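Local coordinates for protein cephalosporin acylase (Bacillus halodurans, PDB 2NLZ) that is probably an amide-cleaving N-terminal nucleophile hydrolase of the gamma-glutamyltranspeptidase family, named a cephalosporin acylase, with its natural substrate not established, at residues Tyr262-Ile267 and Val275-Leu280; Tyr289-Asp292 and Thr296-Lys299; Thr358-Thr363 and Arg511-Trp516; Thr420-Phe425 and Gln446-Val451; Met452-Thr455 and Gly459-Pro462. The protein carries 1 engineered substitution. All coordinates share one frame; numbering follows the deposited sequence.

Interaction 1. Residues Tyr262-Ile267 and Val275-Leu280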
# COMPACT_ATOMS: atom_id res chain seq x y z
N TYR D 262 31.63 6.85 12.01
CA TYR D 262 31.84 7.35 10.66
C TYR D 262 32.19 8.83 10.72
O TYR D 262 31.96 9.50 11.73
CB TYR D 262 30.57 7.16 9.82
CG TYR D 262 30.21 5.72 9.51
CD1 TYR D 262 30.52 5.15 8.28
CD2 TYR D 262 29.54 4.93 10.46
CE1 TYR D 262 30.19 3.84 7.99
CE2 TYR D 262 29.20 3.61 10.18
CZ TYR D 262 29.53 3.07 8.95
OH TYR D 262 29.21 1.77 8.65
N ARG D 263 32.75 9.35 9.63
CA ARG D 263 32.92 10.79 9.48
C ARG D 263 32.17 11.29 8.24
O ARG D 263 32.36 10.79 7.13
CB ARG D 263 34.39 11.19 9.45
CG ARG D 263 35.13 10.92 10.75
CD ARG D 263 36.32 11.85 10.93
NE ARG D 263 35.93 13.19 11.37
CZ ARG D 263 35.84 13.57 12.64
NH1 ARG D 263 36.10 12.71 13.62
NH2 ARG D 263 35.49 14.81 12.94
N VAL D 264 31.31 12.28 8.47
CA VAL D 264 30.51 12.89 7.41
C VAL D 264 31.20 14.17 6.92
O VAL D 264 31.39 15.11 7.68
CB VAL D 264 29.09 13.22 7.91
CG1 VAL D 264 28.23 13.70 6.77
CG2 VAL D 264 28.47 12.01 8.55
N TRP D 265 31.56 14.19 5.64
CA TRP D 265 32.32 15.31 5.08
C TRP D 265 31.47 16.24 4.22
O TRP D 265 30.61 15.79 3.46
CB TRP D 265 33.50 14.79 4.27
CG TRP D 265 34.46 14.01 5.07
CD1 TRP D 265 34.43 12.67 5.29
CD2 TRP D 265 35.61 14.52 5.77
NE1 TRP D 265 35.50 12.30 6.08
CE2 TRP D 265 36.23 13.41 6.39
CE3 TRP D 265 36.17 15.79 5.92
CZ2 TRP D 265 37.40 13.54 7.17
CZ3 TRP D 265 37.32 15.92 6.70
CH2 TRP D 265 37.92 14.80 7.31
N GLU D 266 31.73 17.54 4.36
CA GLU D 266 31.15 18.54 3.50
C GLU D 266 32.24 19.55 3.11
O GLU D 266 33.28 19.64 3.77
CB GLU D 266 30.02 19.28 4.24
CG GLU D 266 28.85 18.43 4.72
CD GLU D 266 27.86 18.06 3.63
OE1 GLU D 266 27.85 18.71 2.55
OE2 GLU D 266 27.07 17.11 3.86
N ILE D 267 32.01 20.29 2.03
CA ILE D 267 32.77 21.49 1.72
C ILE D 267 32.50 22.53 2.81
O ILE D 267 31.35 22.70 3.22
CB ILE D 267 32.35 22.07 0.35
CG1 ILE D 267 32.66 21.08 -0.79
CG2 ILE D 267 32.96 23.46 0.10
CD1 ILE D 267 34.12 20.63 -0.89
N VAL D 275 25.32 22.95 7.62
CA VAL D 275 24.00 22.73 8.19
C VAL D 275 23.76 21.25 8.47
O VAL D 275 23.36 20.88 9.56
CB VAL D 275 22.87 23.29 7.29
CG1 VAL D 275 21.51 22.94 7.85
CG2 VAL D 275 23.01 24.79 7.16
N ALA D 276 24.03 20.42 7.47
CA ALA D 276 23.93 18.97 7.63
C ALA D 276 24.75 18.51 8.82
O ALA D 276 24.25 17.82 9.69
CB ALA D 276 24.40 18.26 6.37
N LEU D 277 26.02 18.94 8.84
CA LEU D 277 26.97 18.62 9.90
C LEU D 277 26.51 19.00 11.32
O LEU D 277 26.54 18.18 12.24
CB LEU D 277 28.31 19.28 9.57
CG LEU D 277 29.41 18.41 8.96
CD1 LEU D 277 28.86 17.28 8.15
CD2 LEU D 277 30.34 19.24 8.12
N GLU D 278 26.08 20.25 11.48
CA GLU D 278 25.56 20.73 12.75
C GLU D 278 24.30 19.96 13.17
O GLU D 278 24.18 19.53 14.33
CB GLU D 278 25.29 22.23 12.69
CG GLU D 278 24.82 22.83 14.00
CD GLU D 278 24.40 24.28 13.87
OE1 GLU D 278 24.87 24.97 12.94
OE2 GLU D 278 23.59 24.72 14.69
N ALA D 279 23.38 19.77 12.23
CA ALA D 279 22.18 18.98 12.49
C ALA D 279 22.54 17.58 12.97
O ALA D 279 22.06 17.14 14.01
CB ALA D 279 21.28 18.93 11.27
N LEU D 280 23.40 16.89 12.23
CA LEU D 280 23.86 15.56 12.66
C LEU D 280 24.46 15.60 14.06
O LEU D 280 24.28 14.65 14.84
CB LEU D 280 24.87 14.94 11.68
CG LEU D 280 24.41 13.95 10.60
CD1 LEU D 280 23.08 13.29 10.98
CD2 LEU D 280 24.31 14.62 9.24
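Val264 and Glu266 both point toward Leu277 and its helix, the packing of an outer helix on a strand within the alpha-beta-beta-alpha sandwich known for N-terminal nucleophile hydrolases. The axes of strand 262-266 and of helical residues 275-280 approach to 8.9 Å, at 154°, so the chain leaves the strand and comes back over it nearly antiparallel. The first residue to engage is Val264, whose CG1 stands anti to the backbone N (chi1 -173°) and leans on Leu277 CD1 at 3.9 Å. Its carbonyl joins in, Val264 O lying 3.4 Å from the same methyl. Trp265 follows with its side chain turned away from the helix, onto Phe425 and Pro254 of the adjoining strands. At Glu266 the direction reverses again, and the fork of Leu277 rests on the methylenes of the glutamate: CD1 is 3.6 Å from Glu266 CG, while CD2 is 3.9 Å from Glu266 CB. The bend at chi2 (-78°) carries the carboxylate off this apolar patch, and OE2 is held by a hydrogen bond to ND1 of His448 on helix 444-457. The same oxygen, Glu266 OE2, lies 3.8 Å from CB of Ala276.

Interaction 2. Residues Tyr289-Asp292 and Thr296-Lys299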
# COMPACT_ATOMS: atom_id res chain seq x y z
N TYR D 289 17.62 3.50 17.09
CA TYR D 289 17.40 2.06 16.91
C TYR D 289 16.52 1.71 15.71
O TYR D 289 16.92 0.89 14.88
CB TYR D 289 16.92 1.37 18.21
CG TYR D 289 17.78 1.67 19.43
CD1 TYR D 289 19.10 1.22 19.51
CD2 TYR D 289 17.27 2.40 20.51
CE1 TYR D 289 19.89 1.49 20.63
CE2 TYR D 289 18.05 2.68 21.63
CZ TYR D 289 19.35 2.22 21.68
OH TYR D 289 20.12 2.50 22.79
N HIS D 290 15.34 2.33 15.59
CA HIS D 290 14.53 2.17 14.37
C HIS D 290 14.11 3.47 13.65
O HIS D 290 13.78 4.47 14.30
CB HIS D 290 13.32 1.26 14.60
CG HIS D 290 12.71 0.76 13.32
ND1 HIS D 290 13.27 -0.26 12.58
CD2 HIS D 290 11.61 1.16 12.64
CE1 HIS D 290 12.53 -0.48 11.51
NE2 HIS D 290 11.52 0.37 11.52
N LYS D 291 14.10 3.41 12.32
CA LYS D 291 13.84 4.58 11.46
C LYS D 291 12.41 5.10 11.48
O LYS D 291 12.19 6.30 11.63
CB LYS D 291 14.20 4.25 10.02
CG LYS D 291 13.81 5.34 9.04
CD LYS D 291 14.36 5.04 7.67
CE LYS D 291 13.78 5.98 6.60
NZ LYS D 291 14.09 7.43 6.82
N ASP D 292 11.45 4.21 11.28
CA ASP D 292 10.05 4.61 11.10
C ASP D 292 9.26 4.71 12.40
O ASP D 292 8.26 4.02 12.57
CB ASP D 292 9.36 3.68 10.09
CG ASP D 292 9.90 3.84 8.67
OD1 ASP D 292 9.64 4.90 8.03
OD2 ASP D 292 10.58 2.90 8.18
N THR D 296 11.79 9.31 16.01
CA THR D 296 12.92 9.48 15.11
C THR D 296 12.74 10.66 14.18
O THR D 296 13.61 11.53 14.14
CB THR D 296 13.19 8.22 14.28
OG1 THR D 296 13.36 7.11 15.15
CG2 THR D 296 14.46 8.39 13.47
N TYR D 297 11.62 10.71 13.45
CA TYR D 297 11.34 11.83 12.54
C TYR D 297 11.31 13.16 13.28
O TYR D 297 11.83 14.15 12.78
CB TYR D 297 10.05 11.63 11.73
CG TYR D 297 10.16 10.58 10.64
CD1 TYR D 297 10.85 10.85 9.45
CD2 TYR D 297 9.56 9.33 10.79
CE1 TYR D 297 10.96 9.88 8.43
CE2 TYR D 297 9.66 8.35 9.78
CZ TYR D 297 10.36 8.63 8.61
OH TYR D 297 10.45 7.67 7.62
N HIS D 298 10.73 13.16 14.48
CA HIS D 298 10.67 14.38 15.29
C HIS D 298 12.05 14.95 15.57
O HIS D 298 12.32 16.12 15.25
CB HIS D 298 9.93 14.14 16.60
CG HIS D 298 9.78 15.36 17.45
ND1 HIS D 298 9.00 16.44 17.07
CD2 HIS D 298 10.28 15.68 18.66
CE1 HIS D 298 9.04 17.36 18.01
NE2 HIS D 298 9.81 16.93 18.99
N LYS D 299 12.92 14.12 16.15
CA LYS D 299 14.29 14.54 16.45
C LYS D 299 15.05 14.97 15.18
O LYS D 299 15.71 16.01 15.18
CB LYS D 299 15.03 13.46 17.23
CG LYS D 299 14.50 13.26 18.65
CD LYS D 299 14.96 11.92 19.21
CE LYS D 299 14.48 11.72 20.64
NZ LYS D 299 14.82 10.36 21.11
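Thr296 and Tyr297 reach back from the first turn of helix 294-314, in the helical layer of an N-terminal nucleophile hydrolase fold, to grip the loop 289-292 that leads into it, neighbouring helix residues taking separate points on the incoming chain. The Thr296 side chain faces the loop. With OG1 beside its own backbone N, the hydroxyl donates to His290 O over 2.8 Å and arrives nearly in line with the carbonyl, at a C=O...OG1 angle of 164°. The same OG1 is also hydrogen-bonded to Thr293 OG1, which helps fix the hydroxyl at the helix start. The rest of the side chain lies against the next carbonyl, Lys291 O being 3.4 Å from Thr296 CB.

Tyr297 and Asp292 run side by side and point the same way, with the carboxylate turned 45° from the ring. The phenol donates to Asp292 OD1 at 2.9 Å; OD1 sits at the ring edge, in its plane, whereas the hydroxyl approaches from above the carboxylate plane. The second oxygen, OD2, bonds to Tyr12 OH of a neighbouring subunit, so this carboxylate ties the turn to a subunit interface. Phe485 meets the Tyr297 ring edge-to-face. A phenylalanine in place of Tyr297 would probably leave Asp292 OD1 without its donor and the carboxylate freer to turn. Across the phenol runs Lys291, extended until a bend at chi4 (61°) directs the ammonium to Asn454 OD1; Lys291 NZ also lies 3.7 Å from Tyr297 OH.

Interaction 3. Residues Thr358-Thr363 and Arg511-Trp516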
# COMPACT_ATOMS: atom_id res chain seq x y z
N THR D 358 19.95 22.01 -10.38
CA THR D 358 21.19 21.42 -9.87
C THR D 358 21.37 20.00 -10.43
O THR D 358 20.40 19.28 -10.63
CB THR D 358 21.20 21.39 -8.33
OG1 THR D 358 20.89 22.69 -7.81
CG2 THR D 358 22.55 20.96 -7.79
N VAL D 359 22.61 19.61 -10.70
CA VAL D 359 22.89 18.23 -11.07
C VAL D 359 23.89 17.61 -10.11
O VAL D 359 24.95 18.18 -9.84
CB VAL D 359 23.36 18.06 -12.56
CG1 VAL D 359 22.21 18.30 -13.52
CG2 VAL D 359 24.51 18.98 -12.90
N TYR D 360 23.54 16.45 -9.56
CA TYR D 360 24.48 15.71 -8.73
C TYR D 360 24.95 14.45 -9.44
O TYR D 360 24.26 13.90 -10.31
CB TYR D 360 23.94 15.40 -7.32
CG TYR D 360 24.96 14.63 -6.51
CD1 TYR D 360 26.09 15.27 -6.03
CD2 TYR D 360 24.82 13.27 -6.28
CE1 TYR D 360 27.07 14.57 -5.33
CE2 TYR D 360 25.78 12.56 -5.58
CZ TYR D 360 26.91 13.22 -5.11
OH TYR D 360 27.88 12.54 -4.41
N LEU D 361 26.14 13.99 -9.06
CA LEU D 361 26.90 13.05 -9.84
C LEU D 361 27.85 12.35 -8.87
O LEU D 361 28.40 13.00 -7.96
CB LEU D 361 27.68 13.86 -10.88
CG LEU D 361 28.79 13.45 -11.83
CD1 LEU D 361 29.06 14.69 -12.63
CD2 LEU D 361 30.05 12.98 -11.12
N ALA D 362 28.04 11.05 -9.04
CA ALA D 362 29.03 10.34 -8.24
C ALA D 362 29.77 9.33 -9.07
O ALA D 362 29.16 8.59 -9.84
CB ALA D 362 28.40 9.68 -7.04
N THR D 363 31.09 9.31 -8.92
CA THR D 363 31.95 8.38 -9.64
C THR D 363 32.97 7.70 -8.73
O THR D 363 33.44 8.28 -7.74
CB THR D 363 32.71 9.08 -10.75
OG1 THR D 363 33.30 10.27 -10.21
CG2 THR D 363 31.79 9.48 -11.89
N ARG D 511 16.92 14.90 -5.79
CA ARG D 511 17.46 13.74 -6.49
C ARG D 511 18.76 13.31 -5.82
O ARG D 511 19.61 14.14 -5.51
CB ARG D 511 17.67 14.04 -7.98
CG ARG D 511 16.36 14.31 -8.74
CD ARG D 511 16.56 15.08 -10.03
NE ARG D 511 15.38 15.87 -10.37
CZ ARG D 511 15.26 16.61 -11.47
NH1 ARG D 511 16.25 16.67 -12.34
NH2 ARG D 511 14.14 17.30 -11.69
N GLY D 512 18.93 12.03 -5.58
CA GLY D 512 20.14 11.58 -4.92
C GLY D 512 20.91 10.56 -5.70
O GLY D 512 20.35 9.86 -6.56
N GLN D 513 22.22 10.48 -5.44
CA GLN D 513 23.03 9.36 -5.92
C GLN D 513 24.00 8.96 -4.81
O GLN D 513 24.49 9.81 -4.06
CB GLN D 513 23.82 9.71 -7.19
CG GLN D 513 23.14 10.64 -8.19
CD GLN D 513 22.12 9.93 -9.04
OE1 GLN D 513 21.12 10.53 -9.46
NE2 GLN D 513 22.36 8.64 -9.31
N ILE D 514 24.26 7.66 -4.72
CA ILE D 514 25.15 7.11 -3.73
C ILE D 514 25.99 6.03 -4.39
O ILE D 514 25.48 5.20 -5.14
CB ILE D 514 24.35 6.51 -2.53
CG1 ILE D 514 23.73 7.62 -1.66
CG2 ILE D 514 25.24 5.64 -1.65
CD1 ILE D 514 22.68 7.14 -0.66
N ILE D 515 27.30 6.07 -4.12
CA ILE D 515 28.18 4.93 -4.35
C ILE D 515 28.92 4.63 -3.04
O ILE D 515 29.63 5.50 -2.53
CB ILE D 515 29.21 5.20 -5.48
CG1 ILE D 515 28.52 5.48 -6.81
CG2 ILE D 515 30.09 4.00 -5.68
CD1 ILE D 515 29.46 5.86 -7.92
N TRP D 516 28.75 3.43 -2.50
CA TRP D 516 29.55 2.99 -1.35
C TRP D 516 30.59 1.95 -1.73
O TRP D 516 30.31 0.99 -2.45
CB TRP D 516 28.70 2.44 -0.18
CG TRP D 516 27.66 3.34 0.46
CD1 TRP D 516 26.45 2.94 0.94
CD2 TRP D 516 27.74 4.76 0.72
NE1 TRP D 516 25.76 4.01 1.45
CE2 TRP D 516 26.52 5.14 1.34
CE3 TRP D 516 28.71 5.74 0.48
CZ2 TRP D 516 26.25 6.47 1.72
CZ3 TRP D 516 28.44 7.07 0.86
CH2 TRP D 516 27.22 7.42 1.48
O HOH W 1 19.13 16.73 -11.24
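Tyr360 and Gln513 make the chief van der Waals contact between two strands that face each other without sharing backbone bonds. Their side chains slide past one another in opposite directions, with the ring and amide planes 27° apart. The ring carbon Tyr360 CD2 lies 3.7 Å from Gln513 CG. The glutamine chain bends at chi2 (-79°), which lays its methylenes along the ring and lets NE2 bond to Thr528 OG1 on the next strand. At the edge of the ring, near its plane, Tyr360 CE2 meets the backbone Gln513 O at 3.4 Å.

A second apolar contact comes from Ile515, whose extended branch brings CD1 to 4.1 Å from Ala362 CB. The same methyl lies 3.4 Å from Ala362 O and also touches the backbone of Thr363.

The axes of the two strand segments come within 6.7 Å and run nearly parallel, at 11°, an arrangement consistent with the two facing sheets of the alpha-beta-beta-alpha sandwich: Leu361 and Thr363 turn the other way onto helix 47-61, while Tyr360 and Ala362 face inward.

The polar links go to other partners. The Tyr360 hydroxyl bonds to Ser372 OG, and an alanine here would probably leave that serine without this partner and open a gap over the Gln513 methylenes. At the start of the strands one water donates to Thr358 O at 2.9 Å and accepts a weak bond from Arg511 NH1, the atom that also forms a salt bridge with Glu62 OE1.

Interaction 4. Residues Thr420-Phe425 and Gln446-Val451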
# COMPACT_ATOMS: atom_id res chain seq x y z
N THR D 420 24.05 26.83 -2.07
CA THR D 420 23.16 25.70 -1.73
C THR D 420 23.67 24.33 -2.16
O THR D 420 23.37 23.32 -1.53
CB THR D 420 21.76 25.89 -2.32
OG1 THR D 420 21.85 26.09 -3.74
CG2 THR D 420 21.06 27.07 -1.65
N ILE D 421 24.41 24.32 -3.27
CA ILE D 421 25.08 23.17 -3.80
C ILE D 421 26.06 22.56 -2.80
O ILE D 421 27.02 23.22 -2.37
CB ILE D 421 25.88 23.61 -5.00
CG1 ILE D 421 25.01 23.71 -6.24
CG2 ILE D 421 27.00 22.65 -5.33
CD1 ILE D 421 25.90 24.10 -7.40
N ILE D 422 25.83 21.31 -2.42
CA ILE D 422 26.70 20.64 -1.46
C ILE D 422 26.99 19.16 -1.79
O ILE D 422 26.09 18.31 -1.74
CB ILE D 422 26.21 20.80 0.03
CG1 ILE D 422 24.81 20.19 0.25
CG2 ILE D 422 26.23 22.28 0.46
CD1 ILE D 422 24.43 20.02 1.72
N PRO D 423 28.24 18.85 -2.15
CA PRO D 423 28.62 17.47 -2.37
C PRO D 423 29.09 16.85 -1.07
O PRO D 423 29.83 17.49 -0.30
CB PRO D 423 29.78 17.59 -3.35
CG PRO D 423 30.42 18.93 -3.03
CD PRO D 423 29.37 19.78 -2.33
N GLY D 424 28.67 15.63 -0.81
CA GLY D 424 29.01 14.99 0.46
C GLY D 424 29.94 13.82 0.27
O GLY D 424 29.98 13.21 -0.80
N PHE D 425 30.70 13.52 1.31
CA PHE D 425 31.50 12.30 1.33
C PHE D 425 31.46 11.60 2.68
O PHE D 425 31.47 12.26 3.72
CB PHE D 425 32.95 12.60 0.96
CG PHE D 425 33.66 11.45 0.29
CD1 PHE D 425 33.73 11.39 -1.10
CD2 PHE D 425 34.25 10.43 1.04
CE1 PHE D 425 34.38 10.33 -1.72
CE2 PHE D 425 34.90 9.37 0.42
CZ PHE D 425 34.96 9.33 -0.97
N GLN D 446 19.01 18.77 4.36
CA GLN D 446 17.98 17.90 4.90
C GLN D 446 18.06 16.51 4.27
O GLN D 446 17.93 15.50 4.97
CB GLN D 446 16.60 18.52 4.71
CG GLN D 446 16.58 20.00 5.06
CD GLN D 446 15.17 20.58 5.16
OE1 GLN D 446 14.29 20.04 5.84
NE2 GLN D 446 14.96 21.72 4.48
N GLY D 447 18.32 16.48 2.97
CA GLY D 447 18.56 15.23 2.24
C GLY D 447 19.85 14.54 2.63
O GLY D 447 19.92 13.30 2.66
N HIS D 448 20.87 15.33 2.94
CA HIS D 448 22.12 14.81 3.47
C HIS D 448 21.90 14.18 4.85
O HIS D 448 22.43 13.11 5.15
CB HIS D 448 23.16 15.93 3.57
CG HIS D 448 23.86 16.23 2.27
ND1 HIS D 448 25.18 16.59 2.22
CD2 HIS D 448 23.42 16.21 0.99
CE1 HIS D 448 25.53 16.79 0.95
NE2 HIS D 448 24.47 16.57 0.19
N MET D 449 21.10 14.84 5.69
CA MET D 449 20.84 14.29 7.02
C MET D 449 20.08 12.98 6.91
O MET D 449 20.36 12.03 7.64
CB MET D 449 20.07 15.26 7.91
CG MET D 449 20.15 14.88 9.39
SD MET D 449 19.16 15.80 10.61
CE MET D 449 17.57 15.64 9.86
N GLN D 450 19.12 12.93 5.97
CA GLN D 450 18.30 11.74 5.82
C GLN D 450 19.10 10.55 5.30
O GLN D 450 19.06 9.49 5.93
CB GLN D 450 17.02 12.01 5.03
CG GLN D 450 16.01 12.83 5.84
CD GLN D 450 14.91 13.45 4.99
OE1 GLN D 450 13.97 12.78 4.58
NE2 GLN D 450 15.01 14.75 4.74
N VAL D 451 19.87 10.72 4.21
CA VAL D 451 20.65 9.59 3.69
C VAL D 451 21.71 9.13 4.69
O VAL D 451 21.99 7.93 4.78
CB VAL D 451 21.31 9.80 2.28
CG1 VAL D 451 20.29 10.25 1.25
CG2 VAL D 451 22.46 10.78 2.34
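Ile422 lays its terminal methyl over one face of the His448 imidazole, a CH-pi contact with CD1 3.6 Å from the ring centroid and only 14° off the ring normal. Two torsions put it there. CG1 takes the crowded position between the backbone N and the carbonyl carbon (chi1 61°), and chi2 is extended, so the ethyl branch projects from the loop across the ring; CG1 itself packs 3.5 Å from His448 CE1.

His448 comes from helix 444-457 in the opposite sense. Its CG is beside its own backbone N (chi1 -81°), and the ring is directed into the chain at residues 422-424. Gly424 N lies 3.8 Å from His448 CE1, and a beta carbon at this glycine would point toward the imidazole. The ring's rotation is further fixed from outside the pair, by Glu266 at ND1 and by Phe436, which it meets edge-to-face. A buried imidazole is thus held by a polar partner, by a methyl over one face and by the ring of Phe436.

On the helix itself, Gln450 curls back so that NE2 donates to Gln446 O at 3.0 Å. It arrives from above the carbonyl plane, on the face opposite that used by Gln450 N. The whole is helix-on-sheet packing, joining an outer helix to the lead-in of an inner strand in the alpha-beta-beta-alpha sandwich of the N-terminal nucleophile hydrolases.

Interaction 5. Residues Met452-Thr455 and Gly459-Pro462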
# COMPACT_ATOMS: atom_id res chain seq x y z
N MET D 452 22.28 10.07 5.45
CA MET D 452 23.29 9.71 6.45
C MET D 452 22.71 8.87 7.58
O MET D 452 23.30 7.86 7.99
CB MET D 452 24.04 10.94 7.00
CG MET D 452 25.16 11.48 6.08
SD MET D 452 26.37 10.23 5.58
CE MET D 452 25.71 9.58 4.05
N MET D 453 21.53 9.25 8.05
CA MET D 453 20.86 8.48 9.09
C MET D 453 20.30 7.16 8.55
O MET D 453 20.34 6.14 9.23
CB MET D 453 19.78 9.31 9.75
CG MET D 453 20.35 10.41 10.58
SD MET D 453 19.18 10.87 11.83
CE MET D 453 18.90 12.53 11.32
N ASN D 454 19.79 7.19 7.32
CA ASN D 454 19.35 5.97 6.64
C ASN D 454 20.49 4.97 6.48
O ASN D 454 20.29 3.77 6.53
CB ASN D 454 18.75 6.29 5.27
CG ASN D 454 17.43 7.05 5.36
OD1 ASN D 454 16.85 7.19 6.44
ND2 ASN D 454 16.97 7.56 4.23
N THR D 455 21.70 5.49 6.30
CA THR D 455 22.86 4.63 6.09
C THR D 455 23.50 4.18 7.39
O THR D 455 23.64 2.97 7.64
CB THR D 455 23.89 5.32 5.18
OG1 THR D 455 23.25 5.63 3.94
CG2 THR D 455 25.05 4.39 4.90
N GLY D 459 20.93 1.35 8.55
CA GLY D 459 21.53 0.24 7.78
C GLY D 459 20.89 -0.08 6.43
O GLY D 459 20.91 -1.25 5.99
N LEU D 460 20.34 0.95 5.78
CA LEU D 460 19.74 0.81 4.47
C LEU D 460 20.83 0.73 3.42
O LEU D 460 21.86 1.40 3.54
CB LEU D 460 18.83 2.00 4.17
CG LEU D 460 17.33 1.88 4.45
CD1 LEU D 460 16.99 0.71 5.38
CD2 LEU D 460 16.81 3.20 5.00
N ASN D 461 20.61 -0.08 2.40
CA ASN D 461 21.49 -0.06 1.23
C ASN D 461 21.34 1.24 0.42
O ASN D 461 20.32 1.92 0.55
CB ASN D 461 21.28 -1.33 0.39
CG ASN D 461 20.01 -1.30 -0.41
OD1 ASN D 461 19.68 -0.30 -1.05
ND2 ASN D 461 19.29 -2.42 -0.40
N PRO D 462 22.35 1.60 -0.40
CA PRO D 462 22.36 2.87 -1.15
C PRO D 462 21.04 3.17 -1.87
O PRO D 462 20.55 4.30 -1.78
CB PRO D 462 23.49 2.67 -2.17
CG PRO D 462 23.88 1.22 -2.08
CD PRO D 462 23.58 0.84 -0.68
O HOH W 2 22.64 3.79 2.16
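Leu460 folds back on Asn454 at the C-terminal cap of helix 444-457, just before helix 462-467. The last helical residues widen into a pi-type turn at 453-455, and Gly459, with positive phi (64°), is the first to leave the helix; its N gives Thr455 O a weak bond. The stronger tie is Leu460 N to Asn454 O, 2.9 Å long with an N-H...O angle of 163°. From there the leucine side chain runs along the last helical turn. Its CB lies 3.3 Å from Asn454 O, the same oxygen that takes the amide; CG stays near that oxygen at a longer range. At the tip, CD2 crosses the asparagine obliquely, touches Asn454 CB at 3.7 Å and also packs on Lys291 CD. Asn454 CG stands beside its own backbone N (chi1 -68°), and the amide is bonded elsewhere, to Lys291 and to Ala465 O. Tyr12 of a neighbouring subunit also packs on Leu460. Beyond, Asn461 acts as N-cap of the next helix, OD1 bonding to Ala464 N. Thr455 OG1 is hydrogen-bonded to Val451 O, and a water bridges the turn, donating 2.6 Å to Thr455 OG1 and 2.9 Å to Leu460 O.

Interactions 1, 3 and 4 lie in the buried sandwich; interaction 2, though buried, and the partly buried interaction 5 lie farther from the centre, in turns at helix ends that meet a neighbouring subunit. Interactions 1 and 4 pack helices on strand 262-266 and on the lead-in to its neighbour 424-428, and share the Glu266-His448 bond; interaction 3 alone probably joins facing sheets. Helix 444-457 serves 4 and 5, and Trp516 of interaction 3 packs on Met452 and Thr455. The core contacts rest mainly on methyls, rings and backbone carbonyl oxygens. The two turns depend on hydrogen bonds, from side-chain hydroxyls in 2 and from backbone amides and a water in 5, and Lys291-Asn454 connects them.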